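Local structure of precorrin-6A reductase (Rhodobacter capsulatus, 4X7G) at residues Phe75-Ser80 / Pro223-Arg228; Leu4-Gly9 / Ile69-Pro74. The protein catalyses the NADP(H)-dependent reduction of the precorrin-6A macrocycle, a step in the biosynthesis of cobalamin (vitamin B12). All coordinates share one frame; numbering follows the deposited sequence. Where two conformers were deposited one is given.

Contact 1. Residues Phe75-Ser80 / Pro223-Arg228; sequences FAAQMS and PAVPAR. With NAP (NADP nicotinamide-adenine-dinucleotide phosphate), chain B.
A single water ties Arg228 to Ser80: it accepts from Arg228 NE at 2.8 Å and donates to Ser80 O at 3.0 Å, lying at the edge of the guanidinium and in its plane. The guanidinium is brought up beside Ser80 by a chi1 of 79°, which tucks CG between the backbone N and the carbonyl carbon, and by a second bend at chi2. Val225 CG1 then rests 3.7 Å above the guanidinium plane, over its centre, while NH1 forms a salt bridge with Asp70, to which Ser80 OG is also hydrogen-bonded. Nearer Pro223 the contact turns apolar. Ala77 CB packs against both Pro223 CG and Val225 CG2, each 3.9 Å from it, and Pro223 CD stands 3.7 Å from the Phe75 ring centroid, nearly on the ring normal: a CH-pi contact over one face. The setting illustrates how a Rossmann-type domain presents a helix start to a dinucleotide. Residues 223-228 lead from strand 216-220 in one sheet to strand 229-231 at the edge of the other, a crossover consistent with strand-swapping between the Rossmann-fold domains, and pass helix 77-90 near its N-cap, Ala76. Met79, present as selenomethionine, donates its backbone N-H to NADP O2A (N to O2A 2.9 Å, angle 167°), and the partial positive charge of the helix start would probably favour this phosphate. The Met79 SE atom lies against the adenine.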
loop_
_atom_site.group_PDB
_atom_site.type_symbol
_atom_site.label_atom_id
_atom_site.label_comp_id
_atom_site.label_asym_id
_atom_site.label_seq_id
_atom_site.Cartn_x
_atom_site.Cartn_y
_atom_site.Cartn_z
ATOM N N PHE A 75 0.824 4.313 -3.266
ATOM C CA PHE A 75 0.310 4.312 -4.626
ATOM C C PHE A 75 -1.162 4.457 -4.721
ATOM O O PHE A 75 -1.748 4.622 -5.828
ATOM C CB PHE A 75 0.797 3.066 -5.403
ATOM C CG PHE A 75 2.232 3.188 -5.820
ATOM C CD1 PHE A 75 3.251 3.198 -4.922
ATOM C CD2 PHE A 75 2.546 3.294 -7.212
ATOM C CE1 PHE A 75 4.577 3.351 -5.316
ATOM C CE2 PHE A 75 3.872 3.357 -7.581
ATOM C CZ PHE A 75 4.838 3.453 -6.665
ATOM N N ALA A 76 -1.886 4.547 -3.588
ATOM C CA ALA A 76 -3.325 4.872 -3.526
ATOM C C ALA A 76 -3.414 6.379 -3.497
ATOM O O ALA A 76 -3.721 7.014 -2.489
ATOM C CB ALA A 76 -3.979 4.210 -2.319
ATOM N N ALA A 77 -3.119 6.991 -4.682
ATOM C CA ALA A 77 -2.901 8.414 -4.714
ATOM C C ALA A 77 -4.200 9.185 -4.839
ATOM O O ALA A 77 -4.227 10.334 -4.390
ATOM C CB ALA A 77 -1.955 8.801 -5.880
ATOM N N GLN A 78 -5.236 8.579 -5.331
ATOM C CA GLN A 78 -6.544 9.236 -5.418
ATOM C C GLN A 78 -7.129 9.414 -4.009
ATOM O O GLN A 78 -7.629 10.495 -3.634
ATOM C CB GLN A 78 -7.590 8.465 -6.250
ATOM C CG GLN A 78 -8.820 9.305 -6.555
ATOM C CD GLN A 78 -8.471 10.550 -7.342
ATOM O OE1 GLN A 78 -7.954 10.494 -8.492
ATOM N NE2 GLN A 78 -8.768 11.685 -6.754
HETATM N N MSE A 79 -7.036 8.341 -3.191
HETATM C CA MSE A 79 -7.541 8.427 -1.852
HETATM C C MSE A 79 -6.796 9.503 -1.127
HETATM O O MSE A 79 -7.351 10.294 -0.394
HETATM C CB MSE A 79 -7.383 7.072 -1.149
HETATM C CG MSE A 79 -8.035 7.110 0.268
HETATM SE SE MSE A 79 -9.955 7.293 0.401
HETATM C CE MSE A 79 -9.908 7.451 2.306
ATOM N N SER A 80 -5.479 9.480 -1.221
ATOM C CA SER A 80 -4.670 10.448 -0.511
ATOM C C SER A 80 -4.953 11.894 -0.950
ATOM O O SER A 80 -5.093 12.779 -0.125
ATOM C CB SER A 80 -3.204 10.173 -0.642
ATOM O OG SER A 80 -2.821 8.947 0.073
ATOM N N PRO A 223 3.829 7.948 -7.165
ATOM C CA PRO A 223 3.058 8.929 -7.932
ATOM C C PRO A 223 3.007 10.241 -7.099
ATOM O O PRO A 223 3.162 10.254 -5.896
ATOM C CB PRO A 223 1.670 8.310 -8.022
ATOM C CG PRO A 223 1.552 7.474 -6.763
ATOM C CD PRO A 223 2.918 6.935 -6.524
ATOM N N ALA A 224 2.710 11.328 -7.809
ATOM C CA ALA A 224 2.481 12.654 -7.208
ATOM C C ALA A 224 1.237 12.631 -6.319
ATOM O O ALA A 224 0.192 12.082 -6.706
ATOM C CB ALA A 224 2.293 13.698 -8.308
ATOM N N VAL A 225 1.369 13.292 -5.171
ATOM C CA VAL A 225 0.246 13.564 -4.290
ATOM C C VAL A 225 0.373 14.993 -3.759
ATOM O O VAL A 225 1.449 15.414 -3.476
ATOM C CB VAL A 225 0.247 12.580 -3.083
ATOM C CG1 VAL A 225 -0.907 12.843 -2.096
ATOM C CG2 VAL A 225 0.213 11.108 -3.592
ATOM N N PRO A 226 -0.729 15.705 -3.616
ATOM C CA PRO A 226 -0.613 17.045 -3.084
ATOM C C PRO A 226 -0.002 17.084 -1.712
ATOM O O PRO A 226 -0.019 16.072 -0.941
ATOM C CB PRO A 226 -2.056 17.479 -2.966
ATOM C CG PRO A 226 -2.801 16.721 -4.022
ATOM C CD PRO A 226 -2.074 15.383 -4.048
ATOM N N ALA A 227 0.565 18.221 -1.321
ATOM C CA ALA A 227 1.276 18.366 -0.076
ATOM C C ALA A 227 0.311 18.296 1.143
ATOM O O ALA A 227 -0.771 18.800 1.101
ATOM C CB ALA A 227 1.912 19.757 -0.023
ATOM N N ARG A 228 0.828 17.598 2.155
ATOM C CA ARG A 228 0.196 17.474 3.456
ATOM C C ARG A 228 1.226 17.032 4.453
ATOM O O ARG A 228 2.349 16.558 4.098
ATOM C CB ARG A 228 -1.063 16.605 3.459
ATOM C CG ARG A 228 -0.841 15.088 3.469
ATOM C CD ARG A 228 -0.373 14.587 2.105
ATOM N NE ARG A 228 -0.762 13.189 1.931
ATOM C CZ ARG A 228 -0.011 12.231 1.390
ATOM N NH1 ARG A 228 -0.476 11.009 1.363
ATOM N NH2 ARG A 228 1.219 12.461 1.013
HETATM P PA NAP B . -6.901 4.789 -4.904
HETATM O O1A NAP B . -6.778 4.558 -6.403
HETATM O O2A NAP B . -6.187 5.822 -4.359
HETATM O O5B NAP B . -8.372 4.912 -4.468
HETATM C C5B NAP B . -9.533 4.853 -5.320
HETATM C C4B NAP B . -10.837 5.082 -4.593
HETATM O O4B NAP B . -11.028 3.968 -3.614
HETATM C C3B NAP B . -10.829 6.247 -3.639
HETATM O O3B NAP B . -11.067 7.463 -4.351
HETATM C C2B NAP B . -11.833 5.899 -2.617
HETATM O O2B NAP B . -13.153 5.938 -3.193
HETATM C C1B NAP B . -11.586 4.496 -2.391
HETATM N N9A NAP B . -10.605 4.176 -1.319
HETATM C C8A NAP B . -9.245 3.998 -1.426
HETATM N N7A NAP B . -8.697 3.709 -0.214
HETATM C C5A NAP B . -9.750 3.803 0.654
HETATM C C6A NAP B . -9.836 3.610 2.085
HETATM N N6A NAP B . -8.792 3.187 2.814
HETATM N N1A NAP B . -11.025 3.780 2.702
HETATM C C2A NAP B . -12.105 4.166 1.911
HETATM N N3A NAP B . -12.186 4.348 0.593
HETATM C C4A NAP B . -10.979 4.144 -0.005
HETATM O O3 NAP B . -6.444 3.494 -4.059
HETATM P PN NAP B . -6.319 1.908 -4.437
HETATM O O1N NAP B . -4.993 1.631 -5.132
HETATM O O2N NAP B . -7.545 1.433 -5.090
HETATM O O5D NAP B . -6.125 1.263 -2.971
HETATM C C5D NAP B . -7.234 0.528 -2.376
HETATM C C4D NAP B . -6.848 0.171 -1.025
HETATM O O4D NAP B . -5.839 -0.822 -1.062
HETATM C C3D NAP B . -6.418 1.331 -0.095
HETATM O O3D NAP B . -6.935 1.215 1.240
HETATM C C2D NAP B . -4.898 1.175 -0.078
HETATM O O2D NAP B . -4.234 1.572 1.057
HETATM C C1D NAP B . -4.759 -0.358 -0.288
HETATM N N1N NAP B . -3.595 -0.667 -0.979
HETATM C C2N NAP B . -3.163 -0.255 -1.997
HETATM C C3N NAP B . -1.971 -0.855 -2.188
HETATM C C7N NAP B . -1.782 -0.057 -3.457
HETATM O O7N NAP B . -2.886 0.704 -3.473
HETATM N N7N NAP B . -0.640 -0.202 -4.263
HETATM C C4N NAP B . -1.374 -1.863 -1.153
HETATM C C5N NAP B . -2.010 -2.367 0.130
HETATM C C6N NAP B . -3.127 -1.565 0.018
HETATM P P2B NAP B . -14.079 7.271 -3.010
HETATM O O1X NAP B . -15.393 6.687 -3.463
HETATM O O2X NAP B . -13.986 7.737 -1.675
HETATM O O3X NAP B . -13.445 8.473 -3.774
HETATM O O HOH W 1 -3.455 12.493 2.322
#

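Contact 2. Residues Leu4-Gly9 / Ile69-Pro74; sequences LLVLGG and IDATHP. With NAP (NADP nicotinamide-adenine-dinucleotide phosphate), chain B.
A chi1 of 68° sets Thr72 CG2 anti to the carbonyl carbon, 3.6 Å from Leu7 CB, and swings OG1 round to Asp70. The backbones belong to neighbouring parallel strands of a Rossmann-type sheet, 4-7 and 67-70, laced by Ile69 N to Leu5 O and Leu7 N to Ile69 O, both 2.9 Å, then by a more bent bond from Ala71 N to Leu7 O. At the end of strand 67-70, Asp70 OD1 takes both Thr72 N, at 3.0 Å in an Asx turn, and Thr72 OG1, at 2.8 Å on its syn lone pair, while OD2 is held by Ser80 and Arg228. Gly9 has backbone angles that call for glycine, and a CB would strike NADP O2D. NADP carboxamide N7N lies over one face of the His73 ring, near its rim, though the ring-nicotinamide spacings are modelled too short to trust. His73 ND1 is hydrogen-bonded to Phe75 N, and NE2 weakly to the bound precorrin, which Gly9 also borders. Replacing His73 by an alanine is likely to leave Phe75 N without that acceptor and N7N without the ring face beneath it. Ribose O2D of NADP donates to Gly8 O at 3.0 Å and accepts from His73 N at 2.8 Å.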
loop_
_atom_site.group_PDB
_atom_site.type_symbol
_atom_site.label_atom_id
_atom_site.label_comp_id
_atom_site.label_asym_id
_atom_site.label_seq_id
_atom_site.Cartn_x
_atom_site.Cartn_y
_atom_site.Cartn_z
ATOM N N LEU A 4 -10.775 9.775 15.759
ATOM C CA LEU A 4 -9.832 9.609 14.679
ATOM C C LEU A 4 -10.380 8.801 13.587
ATOM O O LEU A 4 -11.137 7.827 13.822
ATOM C CB LEU A 4 -8.610 8.956 15.260
ATOM C CG LEU A 4 -7.960 9.562 16.531
ATOM C CD1 LEU A 4 -6.740 8.764 16.964
ATOM C CD2 LEU A 4 -7.668 11.025 16.338
ATOM N N LEU A 5 -9.949 9.099 12.359
ATOM C CA LEU A 5 -10.215 8.230 11.183
ATOM C C LEU A 5 -8.865 7.780 10.664
ATOM O O LEU A 5 -8.036 8.609 10.319
ATOM C CB LEU A 5 -10.986 8.998 10.093
ATOM C CG LEU A 5 -11.227 8.227 8.799
ATOM C CD1 LEU A 5 -12.129 7.064 9.009
ATOM C CD2 LEU A 5 -11.798 9.180 7.783
ATOM N N VAL A 6 -8.687 6.477 10.576
ATOM C CA VAL A 6 -7.480 5.895 9.969
ATOM C C VAL A 6 -7.863 5.320 8.637
ATOM O O VAL A 6 -8.640 4.381 8.567
ATOM C CB VAL A 6 -6.876 4.819 10.862
ATOM C CG1 VAL A 6 -5.680 4.185 10.160
ATOM C CG2 VAL A 6 -6.534 5.348 12.256
ATOM N N LEU A 7 -7.331 5.928 7.579
ATOM C CA LEU A 7 -7.485 5.363 6.258
ATOM C C LEU A 7 -6.436 4.277 6.129
ATOM O O LEU A 7 -5.234 4.576 6.257
ATOM C CB LEU A 7 -7.355 6.439 5.166
ATOM C CG LEU A 7 -8.306 7.643 5.332
ATOM C CD1 LEU A 7 -7.932 8.697 4.257
ATOM C CD2 LEU A 7 -9.731 7.217 5.239
ATOM N N GLY A 8 -6.851 3.025 5.906
ATOM C CA GLY A 8 -5.976 1.895 6.052
ATOM C C GLY A 8 -5.572 1.225 4.786
ATOM O O GLY A 8 -5.597 1.843 3.719
ATOM N N GLY A 9 -5.140 -0.009 4.922
ATOM C CA GLY A 9 -4.697 -0.815 3.801
ATOM C C GLY A 9 -3.262 -1.179 3.758
ATOM O O GLY A 9 -2.807 -1.820 2.807
ATOM N N ILE A 69 -5.659 10.179 9.939
ATOM C CA ILE A 69 -4.347 9.613 9.578
ATOM C C ILE A 69 -4.524 8.823 8.313
ATOM O O ILE A 69 -5.247 7.839 8.278
ATOM C CB ILE A 69 -3.742 8.729 10.674
ATOM C CG1 ILE A 69 -3.670 9.511 11.995
ATOM C CG2 ILE A 69 -2.356 8.272 10.189
ATOM C CD1 ILE A 69 -2.804 10.725 12.012
ATOM N N ASP A 70 -3.907 9.360 7.252
ATOM C CA ASP A 70 -3.936 8.684 5.975
ATOM C C ASP A 70 -2.811 7.678 5.932
ATOM O O ASP A 70 -1.672 8.029 5.636
ATOM C CB ASP A 70 -3.791 9.713 4.836
ATOM C CG ASP A 70 -3.621 9.059 3.502
ATOM O OD1 ASP A 70 -3.799 7.836 3.388
ATOM O OD2 ASP A 70 -3.262 9.816 2.532
ATOM N N ALA A 71 -3.105 6.414 6.244
ATOM C CA ALA A 71 -2.145 5.315 6.229
ATOM C C ALA A 71 -2.418 4.406 5.060
ATOM O O ALA A 71 -2.192 3.213 5.136
ATOM C CB ALA A 71 -2.117 4.592 7.558
ATOM N N THR A 72 -2.953 4.983 3.994
ATOM C CA THR A 72 -3.127 4.193 2.748
ATOM C C THR A 72 -1.753 3.955 2.080
ATOM O O THR A 72 -0.759 4.578 2.331
ATOM C CB THR A 72 -4.075 4.885 1.796
ATOM O OG1 THR A 72 -3.499 6.113 1.258
ATOM C CG2 THR A 72 -5.440 5.149 2.383
ATOM N N HIS A 73 -1.813 3.052 1.134
ATOM C CA HIS A 73 -0.662 2.775 0.341
ATOM C C HIS A 73 -0.179 4.038 -0.353
ATOM O O HIS A 73 -0.995 4.800 -0.885
ATOM C CB HIS A 73 -1.001 1.700 -0.683
ATOM C CG HIS A 73 0.186 1.006 -1.253
ATOM N ND1 HIS A 73 0.981 1.549 -2.250
ATOM C CD2 HIS A 73 0.803 -0.137 -0.844
ATOM C CE1 HIS A 73 1.982 0.702 -2.487
ATOM N NE2 HIS A 73 1.881 -0.330 -1.671
ATOM N N PRO A 74 1.166 4.182 -0.500
ATOM C CA PRO A 74 1.666 5.338 -1.225
ATOM C C PRO A 74 1.209 5.436 -2.670
ATOM O O PRO A 74 1.172 6.535 -3.269
ATOM C CB PRO A 74 3.165 5.201 -1.061
ATOM C CG PRO A 74 3.378 4.497 0.204
ATOM C CD PRO A 74 2.232 3.525 0.280
HETATM P PA NAP B . -6.901 4.789 -4.904
HETATM O O1A NAP B . -6.778 4.558 -6.403
HETATM O O2A NAP B . -6.187 5.822 -4.359
HETATM O O5B NAP B . -8.372 4.912 -4.468
HETATM C C5B NAP B . -9.533 4.853 -5.320
HETATM C C4B NAP B . -10.837 5.082 -4.593
HETATM O O4B NAP B . -11.028 3.968 -3.614
HETATM C C3B NAP B . -10.829 6.247 -3.639
HETATM O O3B NAP B . -11.067 7.463 -4.351
HETATM C C2B NAP B . -11.833 5.899 -2.617
HETATM O O2B NAP B . -13.153 5.938 -3.193
HETATM C C1B NAP B . -11.586 4.496 -2.391
HETATM N N9A NAP B . -10.605 4.176 -1.319
HETATM C C8A NAP B . -9.245 3.998 -1.426
HETATM N N7A NAP B . -8.697 3.709 -0.214
HETATM C C5A NAP B . -9.750 3.803 0.654
HETATM C C6A NAP B . -9.836 3.610 2.085
HETATM N N6A NAP B . -8.792 3.187 2.814
HETATM N N1A NAP B . -11.025 3.780 2.702
HETATM C C2A NAP B . -12.105 4.166 1.911
HETATM N N3A NAP B . -12.186 4.348 0.593
HETATM C C4A NAP B . -10.979 4.144 -0.005
HETATM O O3 NAP B . -6.444 3.494 -4.059
HETATM P PN NAP B . -6.319 1.908 -4.437
HETATM O O1N NAP B . -4.993 1.631 -5.132
HETATM O O2N NAP B . -7.545 1.433 -5.090
HETATM O O5D NAP B . -6.125 1.263 -2.971
HETATM C C5D NAP B . -7.234 0.528 -2.376
HETATM C C4D NAP B . -6.848 0.171 -1.025
HETATM O O4D NAP B . -5.839 -0.822 -1.062
HETATM C C3D NAP B . -6.418 1.331 -0.095
HETATM O O3D NAP B . -6.935 1.215 1.240
HETATM C C2D NAP B . -4.898 1.175 -0.078
HETATM O O2D NAP B . -4.234 1.572 1.057
HETATM C C1D NAP B . -4.759 -0.358 -0.288
HETATM N N1N NAP B . -3.595 -0.667 -0.979
HETATM C C2N NAP B . -3.163 -0.255 -1.997
HETATM C C3N NAP B . -1.971 -0.855 -2.188
HETATM C C7N NAP B . -1.782 -0.057 -3.457
HETATM O O7N NAP B . -2.886 0.704 -3.473
HETATM N N7N NAP B . -0.640 -0.202 -4.263
HETATM C C4N NAP B . -1.374 -1.863 -1.153
HETATM C C5N NAP B . -2.010 -2.367 0.130
HETATM C C6N NAP B . -3.127 -1.565 0.018
HETATM P P2B NAP B . -14.079 7.271 -3.010
HETATM O O1X NAP B . -15.393 6.687 -3.463
HETATM O O2X NAP B . -13.986 7.737 -1.675
HETATM O O3X NAP B . -13.445 8.473 -3.774
#

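From the N terminus, strand 4-7 opens contact 2, which closes at residues 69-74 after the chain has passed through helix 11-22, strands 27-31 and 45-47 and helix 52-63. The chain runs directly on into residues 75-80, where contact 1 opens, and this second loop is far longer: it takes in the whole second parallel sheet before returning at residues 223-228, so the two contacts stand in series, neither nested nor crossed. Contact 2 joins central strands of the first sheet; contact 1 holds a connection between the sheets against the start of helix 77-90, which follows strand 67-70. The Asp70 carboxylate bridges them, and NADP spans both, its nicotinamide ribose held at contact 2, a diphosphate oxygen and the adenine met at contact 1.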